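Local coordinates for signal recognition particle 54 kDa protein (Aeropyrum pernix, PDB 7EPK) that belongs to the signal recognition particle, as its SRP54 subunit, and joins a helical bundle, a signal peptide binding domain and a GTPase domain that holds GDP, at residues R32-A37 and K42-V47; K224-A229 and A255-A260. All coordinates share one frame; numbering follows the deposited sequence.

Contact 1 (R32-A37 and K42-V47); sequences RELIKA and KLVLNV
Leu34 and Val44 meet through torsions that place a carbon of each anti to its own carbonyl carbon: CG of Leu34 (chi1 -67°) and CG2 of Val44. That methyl of Val44 does most of the touching. It crosses the leucine obliquely, 3.5 Å from Leu34 CB, and the leucine methyl CD1 bends over it at 4.0 Å. From a second direction, roughly square to the first, comes Ile35, whose CG1 is also anti to its carbonyl carbon (chi1 -64°); its CD1 arrives at about a right angle to the valine and stops 3.8 Å from Val44 CG2. The branched valine suits this place because its compact side chain lets two larger ones close over a single methyl. The two segments belong to consecutive helices of the N-terminal helical bundle of SRP54, a helical hairpin with the chain turning back between residues 37 and 42. Their short axes run nearly antiparallel, at 154°, with a closest approach of 10.1 Å, and leucine and isoleucine on one helix meet branched valines on the other. One turn further along, Val47 meets Leu34 tip to tip, CG1 lying 4.1 Å from CD1, and also packs on Leu78 and Leu81 of helix 66-81. Met2 and Val39 cover Leu34 as well. Elsewhere on helix 19-36, Arg32 NH1 forms a salt bridge with Glu33 OE2, while its NH2 pairs with Asp29.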
ATOM      1  N   ARG A  32      22.724   8.323  -3.174  1.00 56.22           N
ATOM      2  CA  ARG A  32      23.826   7.347  -3.336  1.00 59.32           C
ATOM      3  C   ARG A  32      23.235   5.939  -3.215  1.00 64.27           C
ATOM      4  O   ARG A  32      23.629   5.059  -3.992  1.00 75.20           O
ATOM      5  CB  ARG A  32      24.927   7.581  -2.299  1.00 59.90           C
ATOM      6  CG  ARG A  32      26.033   6.533  -2.317  1.00 65.57           C
ATOM      7  CD  ARG A  32      27.148   6.828  -1.337  1.00 70.49           C
ATOM      8  NE  ARG A  32      26.603   7.132  -0.025  1.00 80.39           N
ATOM      9  CZ  ARG A  32      26.022   6.247   0.782  1.00 83.47           C
ATOM     10  NH1 ARG A  32      25.920   4.977   0.422  1.00 86.68           N
ATOM     11  NH2 ARG A  32      25.542   6.636   1.953  1.00 78.59           N
ATOM     12  N   GLU A  33      22.308   5.745  -2.281  1.00 65.27           N
ATOM     13  CA  GLU A  33      21.778   4.404  -1.940  1.00 63.81           C
ATOM     14  C   GLU A  33      20.915   3.916  -3.107  1.00 66.19           C
ATOM     15  O   GLU A  33      21.016   2.719  -3.430  1.00 70.37           O
ATOM     16  CB  GLU A  33      20.995   4.419  -0.625  1.00 62.07           C
ATOM     17  CG  GLU A  33      21.427   3.338   0.345  1.00 63.04           C
ATOM     18  CD  GLU A  33      22.904   3.402   0.649  1.00 64.05           C
ATOM     19  OE1 GLU A  33      23.537   2.353   0.805  1.00 72.21           O
ATOM     20  OE2 GLU A  33      23.423   4.514   0.673  1.00 84.24           O
ATOM     21  N   LEU A  34      20.116   4.798  -3.715  1.00 63.38           N
ATOM     22  CA  LEU A  34      19.225   4.409  -4.839  1.00 61.96           C
ATOM     23  C   LEU A  34      20.120   4.032  -6.023  1.00 67.35           C
ATOM     24  O   LEU A  34      20.018   2.884  -6.492  1.00 74.55           O
ATOM     25  CB  LEU A  34      18.226   5.529  -5.153  1.00 58.13           C
ATOM     26  CG  LEU A  34      17.184   5.785  -4.053  1.00 60.71           C
ATOM     27  CD1 LEU A  34      16.184   6.860  -4.453  1.00 58.59           C
ATOM     28  CD2 LEU A  34      16.441   4.514  -3.659  1.00 59.91           C
ATOM     29  N   ILE A  35      21.056   4.900  -6.402  1.00 71.41           N
ATOM     30  CA  ILE A  35      22.016   4.634  -7.516  1.00 67.78           C
ATOM     31  C   ILE A  35      22.693   3.268  -7.321  1.00 72.50           C
ATOM     32  O   ILE A  35      22.684   2.496  -8.285  1.00 76.26           O
ATOM     33  CB  ILE A  35      23.043   5.763  -7.637  1.00 67.14           C
ATOM     34  CG1 ILE A  35      22.384   7.094  -8.022  1.00 75.50           C
ATOM     35  CG2 ILE A  35      24.146   5.370  -8.600  1.00 72.78           C
ATOM     36  CD1 ILE A  35      21.492   7.053  -9.246  1.00 72.86           C
ATOM     37  N   LYS A  36      23.250   2.972  -6.141  1.00 73.96           N
ATOM     38  CA  LYS A  36      23.887   1.660  -5.824  1.00 78.82           C
ATOM     39  C   LYS A  36      22.929   0.507  -6.156  1.00 76.15           C
ATOM     40  O   LYS A  36      23.426  -0.581  -6.475  1.00 75.72           O
ATOM     41  CB  LYS A  36      24.259   1.542  -4.343  1.00 90.90           C
ATOM     42  CG  LYS A  36      25.542   2.236  -3.920  1.00 98.68           C
ATOM     43  CD  LYS A  36      25.919   1.922  -2.489  1.00108.97           C
ATOM     44  CE  LYS A  36      27.123   2.715  -2.028  1.00122.90           C
ATOM     45  NZ  LYS A  36      27.434   2.453  -0.604  1.00135.48           N
ATOM     46  N   ALA A  37      21.615   0.725  -6.026  1.00 74.62           N
ATOM     47  CA  ALA A  37      20.540  -0.219  -6.428  1.00 79.81           C
ATOM     48  C   ALA A  37      20.071   0.084  -7.871  1.00 83.66           C
ATOM     49  O   ALA A  37      19.025  -0.454  -8.295  1.00 69.28           O
ATOM     50  CB  ALA A  37      19.408  -0.152  -5.428  1.00 71.04           C
ATOM     51  N   LYS A  42      17.623   9.478 -13.697  1.00 73.56           N
ATOM     52  CA  LYS A  42      16.439  10.338 -14.003  1.00 82.53           C
ATOM     53  C   LYS A  42      15.331  10.069 -12.969  1.00 76.50           C
ATOM     54  O   LYS A  42      14.654  11.035 -12.535  1.00 72.39           O
ATOM     55  CB  LYS A  42      15.924  10.147 -15.440  1.00 91.50           C
ATOM     56  CG  LYS A  42      15.336   8.780 -15.792  1.00 95.25           C
ATOM     57  CD  LYS A  42      14.902   8.638 -17.255  1.00101.98           C
ATOM     58  CE  LYS A  42      13.411   8.443 -17.448  1.00 98.17           C
ATOM     59  NZ  LYS A  42      12.643   9.635 -17.021  1.00100.04           N
ATOM     60  N   LEU A  43      15.139   8.806 -12.588  1.00 72.26           N
ATOM     61  CA  LEU A  43      14.087   8.416 -11.612  1.00 68.35           C
ATOM     62  C   LEU A  43      14.518   8.876 -10.211  1.00 65.84           C
ATOM     63  O   LEU A  43      13.632   9.203  -9.407  1.00 67.16           O
ATOM     64  CB  LEU A  43      13.810   6.907 -11.703  1.00 67.08           C
ATOM     65  CG  LEU A  43      12.524   6.518 -12.448  1.00 68.44           C
ATOM     66  CD1 LEU A  43      12.581   6.846 -13.936  1.00 69.49           C
ATOM     67  CD2 LEU A  43      12.228   5.047 -12.274  1.00 69.15           C
ATOM     68  N   VAL A  44      15.825   8.975  -9.962  1.00 64.89           N
ATOM     69  CA  VAL A  44      16.411   9.432  -8.666  1.00 63.34           C
ATOM     70  C   VAL A  44      16.358  10.964  -8.570  1.00 61.83           C
ATOM     71  O   VAL A  44      16.201  11.463  -7.467  1.00 68.54           O
ATOM     72  CB  VAL A  44      17.843   8.901  -8.478  1.00 62.51           C
ATOM     73  CG1 VAL A  44      18.615   9.726  -7.460  1.00 68.67           C
ATOM     74  CG2 VAL A  44      17.843   7.435  -8.082  1.00 58.16           C
ATOM     75  N   LEU A  45      16.530  11.700  -9.663  1.00 63.49           N
ATOM     76  CA  LEU A  45      16.514  13.190  -9.622  1.00 67.76           C
ATOM     77  C   LEU A  45      15.051  13.652  -9.570  1.00 67.38           C
ATOM     78  O   LEU A  45      14.786  14.762  -9.097  1.00 78.77           O
ATOM     79  CB  LEU A  45      17.293  13.773 -10.815  1.00 68.61           C
ATOM     80  CG  LEU A  45      18.756  14.194 -10.559  1.00 77.57           C
ATOM     81  CD1 LEU A  45      19.533  13.246  -9.636  1.00 69.32           C
ATOM     82  CD2 LEU A  45      19.517  14.341 -11.878  1.00 85.91           C
ATOM     83  N   ASN A  46      14.125  12.799  -9.982  1.00 70.73           N
ATOM     84  CA  ASN A  46      12.662  13.055  -9.921  1.00 71.20           C
ATOM     85  C   ASN A  46      12.175  12.914  -8.470  1.00 60.28           C
ATOM     86  O   ASN A  46      11.330  13.707  -8.038  1.00 47.96           O
ATOM     87  CB  ASN A  46      11.894  12.096 -10.841  1.00 85.75           C
ATOM     88  CG  ASN A  46      10.388  12.274 -10.767  1.00 97.59           C
ATOM     89  OD1 ASN A  46       9.839  13.164 -11.418  1.00100.89           O
ATOM     90  ND2 ASN A  46       9.710  11.446  -9.979  1.00 97.76           N
ATOM     91  N   VAL A  47      12.625  11.892  -7.746  1.00 58.17           N
ATOM     92  CA  VAL A  47      12.054  11.606  -6.402  1.00 55.52           C
ATOM     93  C   VAL A  47      12.496  12.731  -5.469  1.00 56.68           C
ATOM     94  O   VAL A  47      11.641  13.190  -4.676  1.00 53.34           O
ATOM     95  CB  VAL A  47      12.415  10.210  -5.860  1.00 58.04           C
ATOM     96  CG1 VAL A  47      13.878  10.040  -5.515  1.00 56.61           C
ATOM     97  CG2 VAL A  47      11.561   9.860  -4.655  1.00 66.84           C
TER

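Contact 2 (K224-A229 and A255-A260); sequences KAMGLA and ALTAAA
Ala229 and Ala258 meet methyl to methyl, their CB atoms 3.9 Å apart, and neither has a torsion to adjust. The same methyl of Ala258 lies 3.7 Å from the carbonyl O of Ala225, and Ala225 CB is 4.4 Å from Ala258 CB. Alanine suits all three positions, since its single carbon lets the helix axes approach to 8.3 Å, and Ala258 sits against the backbone of the other helix. In the P-loop GTPase domain, helix 225-235 links the parallel neighbours 212-218 and 240-244, and helix 255-262 links 240-244 and 265-270, two consecutive beta-alpha-beta crossovers; the helices cross at -42°, and Ala258 on Ile241 and Ala255 on Val243 place the second against strand 240-244. At the exposed margin, the chi1 of Met226, -111°, falls away from the staggered positions, and bends at chi2 and chi3 lead the sulfur and CE away from residues 255-260, so CG does the touching, 4.0 Å from Thr257 CG2; Met226 also packs on Val261 further along. Thr257 divides its branches by character: the methyl faces Met226, while OG1 lies within bonding distance of two carbonyl oxygens, of Gly254 and Val39, which its one proton must serve in turn or share.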
ATOM      1  N   LYS A 224      19.623  -2.442 -18.360  1.00101.68           N
ATOM      2  CA  LYS A 224      19.162  -3.232 -19.535  1.00100.56           C
ATOM      3  C   LYS A 224      17.662  -3.554 -19.412  1.00 97.38           C
ATOM      4  O   LYS A 224      17.116  -4.216 -20.334  1.00 84.29           O
ATOM      5  CB  LYS A 224      19.995  -4.506 -19.728  1.00102.73           C
ATOM      6  CG  LYS A 224      21.092  -4.786 -18.707  1.00105.01           C
ATOM      7  CD  LYS A 224      21.937  -5.994 -19.054  1.00105.05           C
ATOM      8  CE  LYS A 224      21.112  -7.210 -19.420  1.00108.01           C
ATOM      9  NZ  LYS A 224      21.911  -8.220 -20.153  1.00125.40           N
ATOM     10  N   ALA A 225      17.007  -3.071 -18.350  1.00 92.20           N
ATOM     11  CA  ALA A 225      15.576  -3.329 -18.064  1.00 85.82           C
ATOM     12  C   ALA A 225      14.691  -2.519 -19.011  1.00 78.46           C
ATOM     13  O   ALA A 225      13.546  -2.951 -19.250  1.00 72.55           O
ATOM     14  CB  ALA A 225      15.261  -3.004 -16.627  1.00 96.42           C
ATOM     15  N   MET A 226      15.189  -1.379 -19.502  1.00 80.25           N
ATOM     16  CA  MET A 226      14.456  -0.501 -20.456  1.00 87.16           C
ATOM     17  C   MET A 226      14.156  -1.283 -21.739  1.00 85.03           C
ATOM     18  O   MET A 226      12.964  -1.363 -22.131  1.00 72.91           O
ATOM     19  CB  MET A 226      15.261   0.755 -20.814  1.00 97.67           C
ATOM     20  CG  MET A 226      14.679   2.054 -20.257  1.00104.29           C
ATOM     21  SD  MET A 226      14.437   3.318 -21.549  1.00107.90           S
ATOM     22  CE  MET A 226      16.131   3.581 -22.076  1.00108.49           C
ATOM     23  N   GLY A 227      15.206  -1.839 -22.358  1.00 88.32           N
ATOM     24  CA  GLY A 227      15.151  -2.469 -23.692  1.00 86.19           C
ATOM     25  C   GLY A 227      14.322  -3.739 -23.683  1.00 81.82           C
ATOM     26  O   GLY A 227      13.336  -3.817 -24.447  1.00 85.45           O
ATOM     27  N   LEU A 228      14.727  -4.699 -22.849  1.00 80.40           N
ATOM     28  CA  LEU A 228      14.041  -6.000 -22.608  1.00 77.89           C
ATOM     29  C   LEU A 228      12.512  -5.793 -22.600  1.00 70.50           C
ATOM     30  O   LEU A 228      11.804  -6.467 -23.387  1.00 61.65           O
ATOM     31  CB  LEU A 228      14.594  -6.556 -21.285  1.00 74.71           C
ATOM     32  CG  LEU A 228      13.958  -7.829 -20.735  1.00 75.37           C
ATOM     33  CD1 LEU A 228      13.741  -8.849 -21.823  1.00 83.85           C
ATOM     34  CD2 LEU A 228      14.829  -8.432 -19.646  1.00 79.16           C
ATOM     35  N   ALA A 229      12.033  -4.829 -21.809  1.00 71.27           N
ATOM     36  CA  ALA A 229      10.598  -4.496 -21.643  1.00 71.35           C
ATOM     37  C   ALA A 229      10.003  -4.057 -22.980  1.00 64.12           C
ATOM     38  O   ALA A 229       8.943  -4.577 -23.305  1.00 59.54           O
ATOM     39  CB  ALA A 229      10.408  -3.443 -20.573  1.00 76.15           C
ATOM     40  N   ALA A 255      13.776  -3.026 -12.062  1.00 69.53           N
ATOM     41  CA  ALA A 255      12.332  -3.335 -12.012  1.00 75.53           C
ATOM     42  C   ALA A 255      11.535  -2.081 -12.393  1.00 83.83           C
ATOM     43  O   ALA A 255      10.784  -2.125 -13.401  1.00 85.07           O
ATOM     44  CB  ALA A 255      11.964  -3.821 -10.629  1.00 79.04           C
ATOM     45  N   LEU A 256      11.696  -0.988 -11.630  1.00 84.12           N
ATOM     46  CA  LEU A 256      10.771   0.178 -11.707  1.00 86.20           C
ATOM     47  C   LEU A 256      11.135   1.091 -12.894  1.00 78.81           C
ATOM     48  O   LEU A 256      10.460   2.129 -13.069  1.00 72.36           O
ATOM     49  CB  LEU A 256      10.741   0.912 -10.364  1.00 78.64           C
ATOM     50  CG  LEU A 256      12.081   1.393  -9.841  1.00 76.89           C
ATOM     51  CD1 LEU A 256      12.721   2.335 -10.838  1.00 79.36           C
ATOM     52  CD2 LEU A 256      11.898   2.061  -8.494  1.00 77.82           C
ATOM     53  N   THR A 257      12.138   0.702 -13.692  1.00 73.51           N
ATOM     54  CA  THR A 257      12.414   1.275 -15.036  1.00 77.59           C
ATOM     55  C   THR A 257      11.474   0.606 -16.043  1.00 79.31           C
ATOM     56  O   THR A 257      10.804   1.342 -16.802  1.00 72.94           O
ATOM     57  CB  THR A 257      13.887   1.130 -15.454  1.00 77.21           C
ATOM     58  OG1 THR A 257      14.731   0.968 -14.310  1.00 75.29           O
ATOM     59  CG2 THR A 257      14.366   2.328 -16.247  1.00 85.16           C
ATOM     60  N   ALA A 258      11.418  -0.731 -16.033  1.00 81.76           N
ATOM     61  CA  ALA A 258      10.525  -1.555 -16.889  1.00 83.03           C
ATOM     62  C   ALA A 258       9.063  -1.259 -16.528  1.00 79.86           C
ATOM     63  O   ALA A 258       8.214  -1.147 -17.458  1.00 69.25           O
ATOM     64  CB  ALA A 258      10.851  -3.026 -16.744  1.00 80.22           C
ATOM     65  N   ALA A 259       8.790  -1.103 -15.225  1.00 74.21           N
ATOM     66  CA  ALA A 259       7.491  -0.641 -14.688  1.00 68.52           C
ATOM     67  C   ALA A 259       7.044   0.604 -15.453  1.00 71.49           C
ATOM     68  O   ALA A 259       5.904   0.623 -15.980  1.00 65.42           O
ATOM     69  CB  ALA A 259       7.642  -0.344 -13.230  1.00 69.92           C
ATOM     70  N   ALA A 260       7.940   1.594 -15.532  1.00 75.81           N
ATOM     71  CA  ALA A 260       7.718   2.893 -16.209  1.00 75.82           C
ATOM     72  C   ALA A 260       7.411   2.679 -17.701  1.00 65.32           C
ATOM     73  O   ALA A 260       6.411   3.239 -18.169  1.00 58.15           O
ATOM     74  CB  ALA A 260       8.917   3.791 -15.996  1.00 78.24           C
TER

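Contact 1 comes first along the chain and is complete before contact 2 begins, the one in the helical bundle, the other in the GTPase domain. Their centres nevertheless lie only about 15 Å apart, on the same side of the chain's centre. The two domains meet between them: Leu43 of helix 41-57 packs against Leu256 of helix 255-262, and the turn joining the helices of contact 1 reaches across, Val39 to Leu256 and Asn40 to Thr257. Ala37 O also accepts a hydrogen bond from Arg251. The hairpin of the bundle thus shares an interface with the GTPase helices that follow strands 212-218 and 240-244.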